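Local coordinates for cell surface protein (Putative S-layer protein) (Clostridioides difficile R20291, PDB 5NJL) that is a putative S-layer cell surface protein with an extended three-domain fold that shows cell adhesion in vitro, at residues 32-37 against 90-95; 67-72 against 269-274; 76-81 against 201-206; 149-154 against 185-190; 256-261 against 279-284. All blocks are in the same frame, centred on the assembly; numbering follows the deposited sequence. Where two conformers were deposited one is given.

Contact 1: 32-37 against 90-95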
# COMPACT_ATOMS: atom_id res chain seq x y z
N GLY A 32 8.60 -18.36 -7.09
CA GLY A 32 8.33 -17.66 -8.32
C GLY A 32 9.52 -16.93 -8.91
O GLY A 32 10.66 -17.17 -8.51
N SER A 33 9.25 -16.01 -9.83
CA SER A 33 10.32 -15.38 -10.62
C SER A 33 11.31 -14.58 -9.76
O SER A 33 12.48 -14.49 -10.11
CB SER A 33 9.74 -14.48 -11.72
OG SER A 33 9.14 -13.30 -11.19
N GLN A 34 10.82 -14.01 -8.65
CA GLN A 34 11.63 -13.13 -7.79
C GLN A 34 12.23 -13.83 -6.57
O GLN A 34 12.70 -13.16 -5.65
CB GLN A 34 10.77 -11.93 -7.36
CG GLN A 34 10.23 -11.11 -8.54
CD GLN A 34 11.32 -10.58 -9.45
OE1 GLN A 34 12.16 -9.80 -9.02
NE2 GLN A 34 11.32 -11.01 -10.72
N VAL A 35 12.24 -15.16 -6.54
CA VAL A 35 12.81 -15.91 -5.44
C VAL A 35 14.19 -15.35 -5.04
O VAL A 35 15.03 -15.11 -5.90
CB VAL A 35 12.92 -17.43 -5.73
CG1 VAL A 35 13.80 -17.74 -6.93
CG2 VAL A 35 13.39 -18.18 -4.50
N GLY A 36 14.38 -15.12 -3.75
CA GLY A 36 15.63 -14.56 -3.20
C GLY A 36 15.79 -13.05 -3.24
O GLY A 36 16.73 -12.54 -2.69
N GLN A 37 14.86 -12.32 -3.84
CA GLN A 37 14.95 -10.87 -3.93
C GLN A 37 14.15 -10.24 -2.82
O GLN A 37 13.20 -10.87 -2.29
CB GLN A 37 14.42 -10.38 -5.27
CG GLN A 37 15.25 -10.84 -6.45
CD GLN A 37 16.61 -10.19 -6.47
OE1 GLN A 37 17.63 -10.85 -6.39
NE2 GLN A 37 16.63 -8.86 -6.57
N VAL A 90 6.05 -17.29 -0.69
CA VAL A 90 5.81 -15.87 -0.85
C VAL A 90 6.34 -15.44 -2.22
O VAL A 90 7.56 -15.48 -2.47
CB VAL A 90 6.43 -15.07 0.31
CG1 VAL A 90 6.18 -13.57 0.13
CG2 VAL A 90 5.87 -15.55 1.64
N VAL A 91 5.44 -14.97 -3.08
CA VAL A 91 5.76 -14.66 -4.46
C VAL A 91 5.37 -13.24 -4.86
O VAL A 91 4.57 -12.59 -4.19
CB VAL A 91 5.14 -15.69 -5.43
CG1 VAL A 91 5.59 -17.10 -5.05
CG2 VAL A 91 3.62 -15.61 -5.44
N ALA A 92 5.96 -12.79 -5.96
CA ALA A 92 5.85 -11.41 -6.45
C ALA A 92 4.74 -11.20 -7.48
O ALA A 92 4.38 -10.06 -7.80
CB ALA A 92 7.17 -10.99 -7.08
N GLU A 93 4.24 -12.30 -8.01
CA GLU A 93 3.26 -12.26 -9.09
C GLU A 93 2.11 -13.22 -8.77
O GLU A 93 2.27 -14.21 -8.01
CB GLU A 93 3.94 -12.53 -10.45
CG GLU A 93 4.63 -13.86 -10.56
CD GLU A 93 5.98 -13.92 -9.83
OE1 GLU A 93 6.83 -13.04 -10.10
OE2 GLU A 93 6.16 -14.83 -8.97
N ALA A 94 0.93 -12.88 -9.28
CA ALA A 94 -0.29 -13.66 -9.03
C ALA A 94 -1.38 -13.27 -10.02
O ALA A 94 -1.36 -12.16 -10.58
CB ALA A 94 -0.80 -13.43 -7.63
N THR A 95 -2.32 -14.19 -10.23
CA THR A 95 -3.53 -13.88 -11.00
C THR A 95 -4.32 -12.83 -10.27
O THR A 95 -4.53 -12.92 -9.06
CB THR A 95 -4.40 -15.12 -11.19
OG1 THR A 95 -3.61 -16.15 -11.77
CG2 THR A 95 -5.62 -14.79 -12.10
O HOH W 1 8.17 -14.30 -7.25
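Glu93, in the short strand 93-94, reaches the turn at 32-37 and meets Gly32 and Ser33 with its carboxylate. Its CB points toward the turn. CG lies between the backbone N and the carbonyl carbon (chi1 60°). The chain bends again at chi2, which places CD 3.5 Å from Ser33 OG. At the tip the two oxygens divide the work. OE1 accepts from the hydroxyl Ser33 OG at 2.6 Å. The hydroxyl comes from above the carboxylate plane, 45° out of it. OE2 takes a weak bond from the backbone N of Ser33 at 3.4 Å. The same OE2 accepts from a water that is 2.7 Å away. That water accepts in turn from the backbone N of Gln34 and the backbone N of Ala92, so it joins both segments.

Ser33 OG has a second partner. Gln34 NE2 donates to it at 3.2 Å, nearly straight and in the plane of its amide. Gln34 CG, anti to the carbonyl carbon (chi1 -59°), lies on the methyl of Ala92, 3.4 Å from Ala92 CB. Val91 CG1 packs near the backbone N of Gly32.

Residues 32-35 form a type I beta turn, held by Val35 N to Gly32 O. Gly32 has a positive phi, which favours glycine, and its CA lies 3.6 Å from Glu93 OE2. The turn lies between helix 14-25 and strand 40-45. Neighbouring N-H and O-H donors face the carboxylate here, which would favour its charged form.

Contact 2: 67-72 against 269-274. With SO4 (sulfate ion), chain R.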
# COMPACT_ATOMS: atom_id res chain seq x y z
N LEU A 67 22.70 12.23 12.12
CA LEU A 67 21.67 13.26 11.96
C LEU A 67 21.93 14.40 12.95
O LEU A 67 22.04 14.16 14.16
CB LEU A 67 20.29 12.65 12.21
CG LEU A 67 19.07 13.50 11.93
CD1 LEU A 67 19.06 13.97 10.49
CD2 LEU A 67 17.83 12.70 12.27
N GLY A 68 22.05 15.61 12.43
CA GLY A 68 22.41 16.78 13.25
C GLY A 68 21.28 17.27 14.13
O GLY A 68 20.12 16.86 13.96
N GLU A 69 21.63 18.17 15.06
CA GLU A 69 20.64 18.78 15.97
C GLU A 69 19.60 19.55 15.17
O GLU A 69 19.94 20.33 14.27
CB GLU A 69 21.33 19.69 17.00
CG GLU A 69 22.28 18.98 17.97
CD GLU A 69 21.62 17.96 18.90
OE1 GLU A 69 20.39 18.04 19.14
OE2 GLU A 69 22.33 17.07 19.41
N ASN A 70 18.32 19.31 15.46
CA ASN A 70 17.20 19.94 14.73
C ASN A 70 17.23 19.69 13.22
O ASN A 70 16.66 20.47 12.45
CB ASN A 70 17.07 21.45 15.07
CG ASN A 70 15.99 21.74 16.13
OD1 ASN A 70 15.14 20.91 16.42
ND2 ASN A 70 16.05 22.92 16.71
N LYS A 71 17.87 18.59 12.81
CA LYS A 71 17.77 18.11 11.42
C LYS A 71 16.83 16.91 11.40
O LYS A 71 16.46 16.36 12.45
CB LYS A 71 19.14 17.72 10.85
CG LYS A 71 20.18 18.84 10.87
CD LYS A 71 19.76 20.02 10.01
CE LYS A 71 20.89 21.02 9.91
NZ LYS A 71 20.50 22.13 9.02
N GLU A 72 16.43 16.53 10.19
CA GLU A 72 15.54 15.40 10.01
C GLU A 72 15.86 14.56 8.78
O GLU A 72 16.57 15.00 7.86
CB GLU A 72 14.09 15.88 9.96
CG GLU A 72 13.78 16.84 8.83
CD GLU A 72 12.39 17.44 8.96
OE1 GLU A 72 12.05 17.98 10.04
OE2 GLU A 72 11.64 17.38 7.96
N GLY A 269 20.75 24.83 25.50
CA GLY A 269 21.36 24.35 24.29
C GLY A 269 20.65 23.15 23.68
O GLY A 269 21.21 22.53 22.77
N LYS A 270 19.45 22.81 24.14
CA LYS A 270 18.72 21.63 23.64
C LYS A 270 17.97 21.98 22.37
O LYS A 270 17.32 23.04 22.29
CB LYS A 270 17.73 21.12 24.70
CG LYS A 270 17.07 19.77 24.37
CD LYS A 270 16.40 19.10 25.58
CE LYS A 270 17.33 18.14 26.31
NZ LYS A 270 16.69 17.44 27.48
N ALA A 271 17.99 21.07 21.40
CA ALA A 271 17.25 21.22 20.14
C ALA A 271 15.77 20.94 20.37
O ALA A 271 15.38 19.83 20.83
CB ALA A 271 17.81 20.25 19.11
N ILE A 272 14.94 21.92 20.06
CA ILE A 272 13.51 21.85 20.29
C ILE A 272 12.80 22.01 18.95
O ILE A 272 13.24 22.80 18.10
CB ILE A 272 13.02 22.98 21.21
CG1 ILE A 272 13.81 23.02 22.53
CG2 ILE A 272 11.51 22.91 21.44
CD1 ILE A 272 13.75 21.78 23.38
N GLU A 273 11.71 21.27 18.76
CA GLU A 273 10.76 21.61 17.71
C GLU A 273 9.36 21.65 18.26
O GLU A 273 8.81 20.65 18.73
CB GLU A 273 10.79 20.67 16.51
CG GLU A 273 9.92 21.23 15.40
CD GLU A 273 9.57 20.20 14.34
OE1 GLU A 273 8.80 19.27 14.66
OE2 GLU A 273 10.07 20.35 13.22
N LEU A 274 8.78 22.83 18.14
CA LEU A 274 7.51 23.12 18.72
C LEU A 274 6.52 23.21 17.56
O LEU A 274 6.71 24.00 16.64
CB LEU A 274 7.61 24.46 19.45
CG LEU A 274 6.45 24.86 20.36
CD1 LEU A 274 6.01 23.72 21.26
CD2 LEU A 274 6.89 26.08 21.18
S SO4 R . 25.39 18.64 14.99
O1 SO4 R . 26.58 19.36 15.48
O2 SO4 R . 25.53 18.46 13.52
O3 SO4 R . 24.18 19.44 15.28
O4 SO4 R . 25.29 17.32 15.67
O HOH W 2 19.81 18.77 21.86
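Asn70 ND2 donates to the backbone O of Ile272 at 3.1 Å, and the other end of the same amide is held by Ser214. The contact joins a type II beta turn, Gly68 to Lys71, to the start of strand 271-278. The turn leads from helix 57-65 into strand 72-79 of the five-stranded mixed sheet. The strand belongs to the separate four-stranded sheet, so the contact lies where the two sheets meet.

The bond is bent, with an N-H...O angle of 143°. The acceptor lies close to the Asn70 amide plane, but the donor sits above the carbonyl plane of Ile272, 40° out of it. ND2 also makes a weak bond to Tyr264 O on the neighbouring strand 258-265. Asn70 itself has a positive phi, as the third residue of a type II turn usually does.

Ala271 packs beside this amide. Its CB lies 3.8 Å from Asn70 CG and 3.4 Å from Glu69 OE1. A water links the same carboxylate oxygen to the backbone N of Ala271, which donates to the water.

Glu72 and Glu273 bring like charges within 4.4 Å, OE1 to OE2. Each has a lysine partner: Lys263 for Glu72 and Lys212 for Glu273. These salt bridges probably offset the repulsion. At the turn's backbone, Glu69 N donates to O3 of a sulfate ion, probably from the crystallisation liquor, 2.9 Å away.

Contact 3: 76-81 against 201-206. With SO4 (sulfate ion), chain F.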
# COMPACT_ATOMS: atom_id res chain seq x y z
N THR A 76 10.85 6.05 3.74
CA THR A 76 9.62 5.44 3.18
C THR A 76 9.76 3.93 3.04
O THR A 76 10.84 3.43 2.73
CB THR A 76 9.19 6.08 1.86
OG1 THR A 76 10.11 5.75 0.81
CG2 THR A 76 9.11 7.60 2.01
N ILE A 77 8.70 3.22 3.39
CA ILE A 77 8.64 1.76 3.35
C ILE A 77 7.56 1.41 2.32
O ILE A 77 6.39 1.78 2.49
CB ILE A 77 8.27 1.21 4.73
CG1 ILE A 77 9.29 1.69 5.79
CG2 ILE A 77 8.13 -0.32 4.71
CD1 ILE A 77 9.00 1.15 7.18
N THR A 78 7.99 0.74 1.26
CA THR A 78 7.11 0.26 0.19
C THR A 78 7.16 -1.28 0.13
O THR A 78 8.24 -1.86 0.08
CB THR A 78 7.52 0.89 -1.14
OG1 THR A 78 7.50 2.32 -1.03
CG2 THR A 78 6.58 0.47 -2.27
N ASP A 79 6.00 -1.92 0.18
CA ASP A 79 5.81 -3.33 -0.17
C ASP A 79 5.85 -3.42 -1.69
O ASP A 79 5.02 -2.80 -2.38
CB ASP A 79 4.48 -3.80 0.45
CG ASP A 79 4.12 -5.23 0.14
OD1 ASP A 79 4.85 -5.97 -0.56
OD2 ASP A 79 3.05 -5.64 0.64
N LYS A 80 6.82 -4.14 -2.25
CA LYS A 80 6.91 -4.28 -3.70
C LYS A 80 5.83 -5.22 -4.30
O LYS A 80 5.80 -5.40 -5.51
CB LYS A 80 8.29 -4.76 -4.14
CG LYS A 80 9.44 -3.79 -3.84
CD LYS A 80 10.81 -4.43 -4.06
CE LYS A 80 11.27 -4.51 -5.50
NZ LYS A 80 11.20 -3.19 -6.16
N GLY A 81 4.98 -5.80 -3.45
CA GLY A 81 3.86 -6.62 -3.88
C GLY A 81 4.19 -8.07 -3.66
O GLY A 81 5.10 -8.60 -4.31
N ILE A 201 2.41 -8.12 -8.87
CA ILE A 201 1.56 -7.52 -7.85
C ILE A 201 2.02 -6.06 -7.64
O ILE A 201 3.22 -5.79 -7.62
CB ILE A 201 1.64 -8.29 -6.52
CG1 ILE A 201 1.14 -9.74 -6.70
CG2 ILE A 201 0.82 -7.60 -5.44
CD1 ILE A 201 1.56 -10.68 -5.60
N ASP A 202 1.06 -5.14 -7.52
CA ASP A 202 1.39 -3.72 -7.44
C ASP A 202 2.05 -3.39 -6.10
O ASP A 202 1.69 -3.99 -5.05
CB ASP A 202 0.14 -2.83 -7.56
CG ASP A 202 -0.50 -2.88 -8.96
OD1 ASP A 202 0.11 -3.37 -9.94
OD2 ASP A 202 -1.64 -2.38 -9.07
N ASP A 203 2.93 -2.39 -6.13
CA ASP A 203 3.47 -1.76 -4.91
C ASP A 203 2.35 -1.32 -3.99
O ASP A 203 1.27 -0.97 -4.46
CB ASP A 203 4.26 -0.50 -5.22
CG ASP A 203 5.58 -0.76 -5.84
OD1 ASP A 203 5.99 -1.94 -6.02
OD2 ASP A 203 6.23 0.25 -6.17
N VAL A 204 2.61 -1.33 -2.69
CA VAL A 204 1.75 -0.73 -1.68
C VAL A 204 2.69 0.11 -0.79
O VAL A 204 3.55 -0.44 -0.13
CB VAL A 204 1.04 -1.78 -0.80
CG1 VAL A 204 0.10 -1.10 0.18
CG2 VAL A 204 0.30 -2.84 -1.64
N GLN A 205 2.54 1.42 -0.81
CA GLN A 205 3.25 2.29 0.13
C GLN A 205 2.68 2.11 1.52
O GLN A 205 1.50 2.28 1.74
CB GLN A 205 3.16 3.73 -0.32
CG GLN A 205 4.01 4.01 -1.55
CD GLN A 205 3.26 4.76 -2.62
OE1 GLN A 205 3.23 6.00 -2.64
NE2 GLN A 205 2.62 4.01 -3.53
N LEU A 206 3.53 1.70 2.44
CA LEU A 206 3.09 1.38 3.78
C LEU A 206 3.31 2.51 4.78
O LEU A 206 2.52 2.67 5.71
CB LEU A 206 3.80 0.13 4.28
CG LEU A 206 3.44 -1.15 3.52
CD1 LEU A 206 4.33 -2.28 4.03
CD2 LEU A 206 1.96 -1.49 3.70
S SO4 F . 3.59 -1.19 -9.67
O1 SO4 F . 3.97 -2.62 -9.77
O2 SO4 F . 4.69 -0.34 -10.19
O3 SO4 F . 3.29 -0.82 -8.26
O4 SO4 F . 2.37 -0.94 -10.48
O HOH W 3 8.48 -2.27 -6.86
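Asp79 and Val204 form an antiparallel hydrogen-bonded pair. Val204 N donates to Asp79 O at 2.8 Å, and Asp79 N returns a bond to Val204 O at 2.9 Å. A third backbone bond runs from Leu206 N to Ile77 O at 2.9 Å. Thr78 and Gln205 are the non-hydrogen-bonded pair between them. Asp203 CA adds a C-H...O contact to Asp79 O.

A water bridges the segments farther along, donating to Asp203 OD1 and accepting from Lys80 NZ. The lysine chain bends at chi3, and chi4 (53°) then sets NZ beside this water. Asp203 N also donates to a sulfate ion that probably comes from the crystallisation liquor.

Packing differs on the two faces. With Thr78 and Gln205, side chains lie side by side and point the same way, and Thr78 CG2 also meets Asp203 CB. On the face of Asp79 and Val204, Leu206 CD1 rests 3.9 Å from Asp79 CB. Leu206 CD1 also touches Ile77 CG2. Past the strand end, Ile201 CG2 packs on Gly81 CA at 3.6 Å. The backbone angles of Gly81 by themselves call for glycine.

Asp79 OD1 is hydrogen-bonded to His82 ND1 and also accepts from Gly81 N, from above its carboxylate plane. The Gly81 N bond makes an Asx turn. It lies at the end of strand 72-79, where that strand pairs with the beginning of strand 204-212, its antiparallel neighbour within the five-stranded mixed sheet.

Contact 4: 149-154 against 185-190. With SO4 (sulfate ion), chain I.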
# COMPACT_ATOMS: atom_id res chain seq x y z
N THR A 149 -22.02 -37.85 -25.70
CA THR A 149 -22.89 -37.99 -24.53
C THR A 149 -22.78 -36.70 -23.72
O THR A 149 -21.79 -36.50 -22.98
CB THR A 149 -22.49 -39.20 -23.68
OG1 THR A 149 -22.60 -40.38 -24.48
CG2 THR A 149 -23.38 -39.32 -22.43
N VAL A 150 -23.79 -35.85 -23.84
CA VAL A 150 -23.71 -34.46 -23.40
C VAL A 150 -23.87 -34.38 -21.88
O VAL A 150 -24.90 -34.79 -21.33
CB VAL A 150 -24.74 -33.58 -24.13
CG1 VAL A 150 -24.86 -32.19 -23.50
CG2 VAL A 150 -24.39 -33.49 -25.59
N THR A 151 -22.84 -33.83 -21.24
CA THR A 151 -22.84 -33.51 -19.82
C THR A 151 -22.77 -32.01 -19.62
O THR A 151 -22.56 -31.24 -20.56
CB THR A 151 -21.65 -34.18 -19.05
OG1 THR A 151 -20.41 -33.50 -19.31
CG2 THR A 151 -21.53 -35.68 -19.40
N SER A 152 -22.92 -31.59 -18.37
CA SER A 152 -22.91 -30.17 -18.01
C SER A 152 -22.12 -29.92 -16.75
O SER A 152 -21.82 -30.85 -15.97
CB SER A 152 -24.35 -29.66 -17.82
OG SER A 152 -24.99 -30.31 -16.72
N LYS A 153 -21.82 -28.65 -16.52
CA LYS A 153 -21.14 -28.23 -15.29
C LYS A 153 -21.49 -26.77 -15.05
O LYS A 153 -21.52 -25.97 -15.99
CB LYS A 153 -19.63 -28.37 -15.47
CG LYS A 153 -18.82 -27.98 -14.25
CD LYS A 153 -18.94 -29.06 -13.18
CE LYS A 153 -18.42 -28.55 -11.85
NZ LYS A 153 -18.40 -29.71 -10.93
N THR A 154 -21.77 -26.44 -13.80
CA THR A 154 -21.95 -25.07 -13.39
C THR A 154 -20.89 -24.73 -12.36
O THR A 154 -20.71 -25.49 -11.38
CB THR A 154 -23.37 -24.82 -12.84
OG1 THR A 154 -24.30 -24.92 -13.92
CG2 THR A 154 -23.50 -23.41 -12.26
N PHE A 185 -12.70 -36.13 -23.09
CA PHE A 185 -12.96 -35.03 -22.13
C PHE A 185 -14.47 -34.72 -22.06
O PHE A 185 -15.12 -34.63 -23.08
CB PHE A 185 -12.23 -33.77 -22.56
CG PHE A 185 -12.52 -32.57 -21.70
CD1 PHE A 185 -11.84 -32.40 -20.50
CD2 PHE A 185 -13.47 -31.64 -22.07
CE1 PHE A 185 -12.11 -31.30 -19.68
CE2 PHE A 185 -13.74 -30.54 -21.26
CZ PHE A 185 -13.05 -30.37 -20.07
N ARG A 186 -15.00 -34.58 -20.85
CA ARG A 186 -16.39 -34.17 -20.64
C ARG A 186 -16.38 -33.03 -19.61
O ARG A 186 -15.58 -33.07 -18.65
CB ARG A 186 -17.25 -35.32 -20.11
CG ARG A 186 -17.40 -36.53 -21.04
CD ARG A 186 -18.35 -36.25 -22.19
NE ARG A 186 -17.72 -35.57 -23.32
CZ ARG A 186 -18.35 -35.13 -24.42
NH1 ARG A 186 -19.65 -35.32 -24.58
NH2 ARG A 186 -17.66 -34.51 -25.38
N VAL A 187 -17.23 -32.03 -19.81
CA VAL A 187 -17.19 -30.86 -18.90
C VAL A 187 -17.55 -31.20 -17.46
O VAL A 187 -17.12 -30.49 -16.53
CB VAL A 187 -18.04 -29.67 -19.40
CG1 VAL A 187 -17.47 -29.13 -20.70
CG2 VAL A 187 -19.50 -30.01 -19.52
N ASN A 188 -18.34 -32.25 -17.23
CA ASN A 188 -18.68 -32.63 -15.85
C ASN A 188 -17.49 -33.16 -15.04
O ASN A 188 -17.64 -33.33 -13.87
CB ASN A 188 -19.87 -33.59 -15.74
CG ASN A 188 -19.57 -34.99 -16.25
OD1 ASN A 188 -18.63 -35.25 -17.00
ND2 ASN A 188 -20.43 -35.91 -15.86
N LYS A 189 -16.35 -33.38 -15.66
CA LYS A 189 -15.11 -33.69 -14.93
C LYS A 189 -14.34 -32.44 -14.42
O LYS A 189 -13.36 -32.58 -13.67
CB LYS A 189 -14.21 -34.55 -15.80
CG LYS A 189 -14.84 -35.88 -16.21
CD LYS A 189 -15.33 -36.70 -15.02
CE LYS A 189 -15.67 -38.14 -15.41
NZ LYS A 189 -16.40 -38.82 -14.31
N ILE A 190 -14.79 -31.24 -14.79
CA ILE A 190 -14.17 -29.99 -14.33
C ILE A 190 -14.55 -29.80 -12.88
O ILE A 190 -15.72 -29.90 -12.52
CB ILE A 190 -14.62 -28.77 -15.15
CG1 ILE A 190 -14.13 -28.89 -16.58
CG2 ILE A 190 -14.13 -27.45 -14.51
CD1 ILE A 190 -14.74 -27.89 -17.53
S SO4 I . -14.41 -38.58 -10.88
O1 SO4 I . -13.55 -38.76 -12.08
O2 SO4 I . -14.01 -37.36 -10.14
O3 SO4 I . -14.26 -39.76 -10.00
O4 SO4 I . -15.82 -38.42 -11.30
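Arg186 and Thr151 supply the side-chain ends of the two hydrogen bonds across this contact. Arg186 NH1 donates to the backbone O of Thr149 at 2.9 Å. The oxygen lies in the guanidinium plane, but NH1 stands above the carbonyl plane of Thr149, 71° out of it. NH1 also bonds to Thr147 O, and NE donates to Phe185 O, which helps to fix the rotation of the group. Thr151 OG1 accepts from Asn188 N at 3.2 Å and is bonded to Asp145 as well.

Other contacts are mainly packing. The Asn188 side chain crosses that of Thr151 at about a right angle, and its CG lies 3.6 Å from Thr151 CB. Val187 CG2 reaches Thr151 O at 3.5 Å. Lys153 CG is anti to the backbone N (chi1 -179°), and the chain then bends at chi2. Its aliphatic part passes Val187 O, and CE comes to 3.1 Å from Ile190 O.

Residues 187-189 form a short 3-10 segment. Val187 and Ile190 also pack on Leu143 of strand 138-145. The contact thus lays a 3-10 turn against the start of strand 152-158 and the residues leading into it, at an outermost strand of a three-stranded antiparallel sheet.

Contact 5: 256-261 against 279-284. With SO4 (sulfate ion), chain T.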
# COMPACT_ATOMS: atom_id res chain seq x y z
N GLY A 256 -9.46 19.54 10.98
CA GLY A 256 -9.72 20.97 11.17
C GLY A 256 -8.43 21.74 11.37
O GLY A 256 -8.21 22.79 10.75
N LYS A 257 -7.56 21.21 12.25
CA LYS A 257 -6.34 21.89 12.70
C LYS A 257 -5.33 22.21 11.59
O LYS A 257 -4.95 21.33 10.83
CB LYS A 257 -5.65 21.07 13.81
CG LYS A 257 -6.39 21.16 15.14
CD LYS A 257 -5.91 20.17 16.19
CE LYS A 257 -6.39 20.59 17.57
NZ LYS A 257 -6.25 19.52 18.60
N TYR A 258 -4.94 23.48 11.51
CA TYR A 258 -3.79 23.93 10.71
C TYR A 258 -2.57 23.90 11.66
O TYR A 258 -2.76 23.72 12.87
CB TYR A 258 -4.04 25.35 10.19
CG TYR A 258 -5.24 25.47 9.28
CD1 TYR A 258 -6.55 25.50 9.79
CD2 TYR A 258 -5.08 25.56 7.89
CE1 TYR A 258 -7.65 25.62 8.94
CE2 TYR A 258 -6.17 25.67 7.04
CZ TYR A 258 -7.45 25.70 7.56
OH TYR A 258 -8.52 25.82 6.70
N LYS A 259 -1.35 24.04 11.13
CA LYS A 259 -0.13 24.15 11.97
C LYS A 259 1.11 24.73 11.30
O LYS A 259 1.22 24.76 10.08
CB LYS A 259 0.23 22.82 12.66
CG LYS A 259 0.25 21.55 11.82
CD LYS A 259 -0.01 20.35 12.73
CE LYS A 259 -0.08 19.03 11.98
NZ LYS A 259 1.25 18.38 11.85
N PHE A 260 2.00 25.26 12.15
CA PHE A 260 3.38 25.59 11.77
C PHE A 260 4.35 25.09 12.85
O PHE A 260 3.94 24.69 13.95
CB PHE A 260 3.56 27.08 11.45
CG PHE A 260 3.61 27.99 12.67
CD1 PHE A 260 2.44 28.38 13.33
CD2 PHE A 260 4.82 28.48 13.14
CE1 PHE A 260 2.47 29.22 14.44
CE2 PHE A 260 4.87 29.32 14.25
CZ PHE A 260 3.69 29.69 14.90
N THR A 261 5.63 25.07 12.52
CA THR A 261 6.65 24.56 13.43
C THR A 261 7.69 25.64 13.67
O THR A 261 7.97 26.45 12.78
CB THR A 261 7.35 23.30 12.89
OG1 THR A 261 7.94 23.60 11.62
CG2 THR A 261 6.37 22.16 12.74
N THR A 279 -7.38 25.09 14.98
CA THR A 279 -8.52 25.10 14.04
C THR A 279 -8.72 26.51 13.46
O THR A 279 -8.95 26.67 12.26
CB THR A 279 -9.83 24.61 14.71
OG1 THR A 279 -10.03 25.31 15.94
CG2 THR A 279 -9.76 23.11 15.01
N ASN A 280 -8.61 27.53 14.31
CA ASN A 280 -8.63 28.93 13.88
C ASN A 280 -7.34 29.26 13.13
O ASN A 280 -6.25 29.07 13.66
CB ASN A 280 -8.78 29.85 15.09
CG ASN A 280 -9.10 31.28 14.71
OD1 ASN A 280 -8.36 31.94 13.97
ND2 ASN A 280 -10.21 31.79 15.24
N GLU A 281 -7.47 29.78 11.91
CA GLU A 281 -6.31 30.08 11.04
C GLU A 281 -5.81 31.54 11.13
O GLU A 281 -4.68 31.82 10.73
CB GLU A 281 -6.65 29.72 9.59
CG GLU A 281 -5.47 29.81 8.62
CD GLU A 281 -5.67 29.00 7.35
OE1 GLU A 281 -4.65 28.61 6.74
OE2 GLU A 281 -6.83 28.75 6.96
N LYS A 282 -6.63 32.45 11.64
CA LYS A 282 -6.19 33.82 11.89
C LYS A 282 -5.29 33.87 13.13
O LYS A 282 -4.22 34.48 13.09
CB LYS A 282 -7.39 34.77 12.07
CG LYS A 282 -7.00 36.22 12.33
CD LYS A 282 -8.16 37.18 12.11
CE LYS A 282 -7.71 38.62 12.29
NZ LYS A 282 -8.76 39.58 11.88
N ASP A 283 -5.73 33.22 14.21
CA ASP A 283 -5.01 33.18 15.50
C ASP A 283 -3.61 32.57 15.36
O ASP A 283 -2.64 33.07 15.94
CB ASP A 283 -5.79 32.36 16.54
CG ASP A 283 -7.13 32.98 16.92
OD1 ASP A 283 -7.37 34.17 16.62
OD2 ASP A 283 -7.96 32.26 17.52
N LEU A 284 -3.54 31.49 14.59
CA LEU A 284 -2.29 30.80 14.29
C LEU A 284 -1.32 31.71 13.53
O LEU A 284 -0.14 31.78 13.88
CB LEU A 284 -2.60 29.53 13.50
CG LEU A 284 -1.49 28.50 13.24
CD1 LEU A 284 -2.08 27.10 13.29
CD2 LEU A 284 -0.77 28.76 11.92
S SO4 T . -12.38 28.40 15.67
O1 SO4 T . -12.11 29.86 15.78
O2 SO4 T . -11.39 27.80 14.75
O3 SO4 T . -12.29 27.76 17.00
O4 SO4 T . -13.74 28.18 15.12
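Gly256 O lies 4.0 Å from Thr279 CA, where the two segments first meet. The backbone angles of Gly256 by themselves call for glycine. Lys257 follows with its CG 3.9 Å from the methyl CG2 of Thr279. The two side chains cross obliquely, and the extended lysine chain then leads away.

Tyr258 carries much of the contact. Glu281 OE2 lies over one face of the Tyr258 ring, 3.0 Å above its plane and offset toward the rim. The ring and carboxylate planes are 37° apart. OE2 is 3.2 Å from both CE2 and CZ of Tyr258. At the ring edge, Thr279 O approaches CD1 at 3.6 Å.

This joins strand 258-265 of the four-stranded mixed sheet to the first turn of helix 281-291. Asn280 is the N-cap of that helix. Its OD1 accepts from Asp283 N at 2.9 Å and more weakly from Lys282 N. ND2 of Asn280 and OG1 of Thr279 hold a sulfate ion, probably from the crystallisation liquor, beside this helix start.

Lys259 offers its backbone, and Leu284 CD1 packs near its CA. The same methyl touches Tyr258 O. Phe260 CG stands between the backbone N and the carbonyl carbon (chi1 76°), and the ring it carries meets Leu284. The two side chains slide past each other in opposite directions, and Leu284 CD2 meets Phe260 CD1 at 3.5 Å.

In the fold
From the N terminus, 32-37 opens contact 1, which closes at 90-95 and joins the loop after helix 14-25 to strands 90-91 and 93-94. Before that, 67-72 opens contact 2 and 76-81 opens contact 3, so contact 1 crosses both. Contact 4 joins the 3-10 segment 187-189 to the start of strand 152-158, in the three-stranded sheet. Contact 3 then closes at 201-206, touching contact 1 through Ala92 O and Ile201 N, a probable hydrogen bond. Contact 4 nests inside contact 3, and both nest inside the loop closed by contact 2. Contact 5 opens at 256-261. Contact 2 closes at 269-274, joining two sheets. Contact 5 crosses it and closes last, tying the C-terminal helix to the four-stranded sheet.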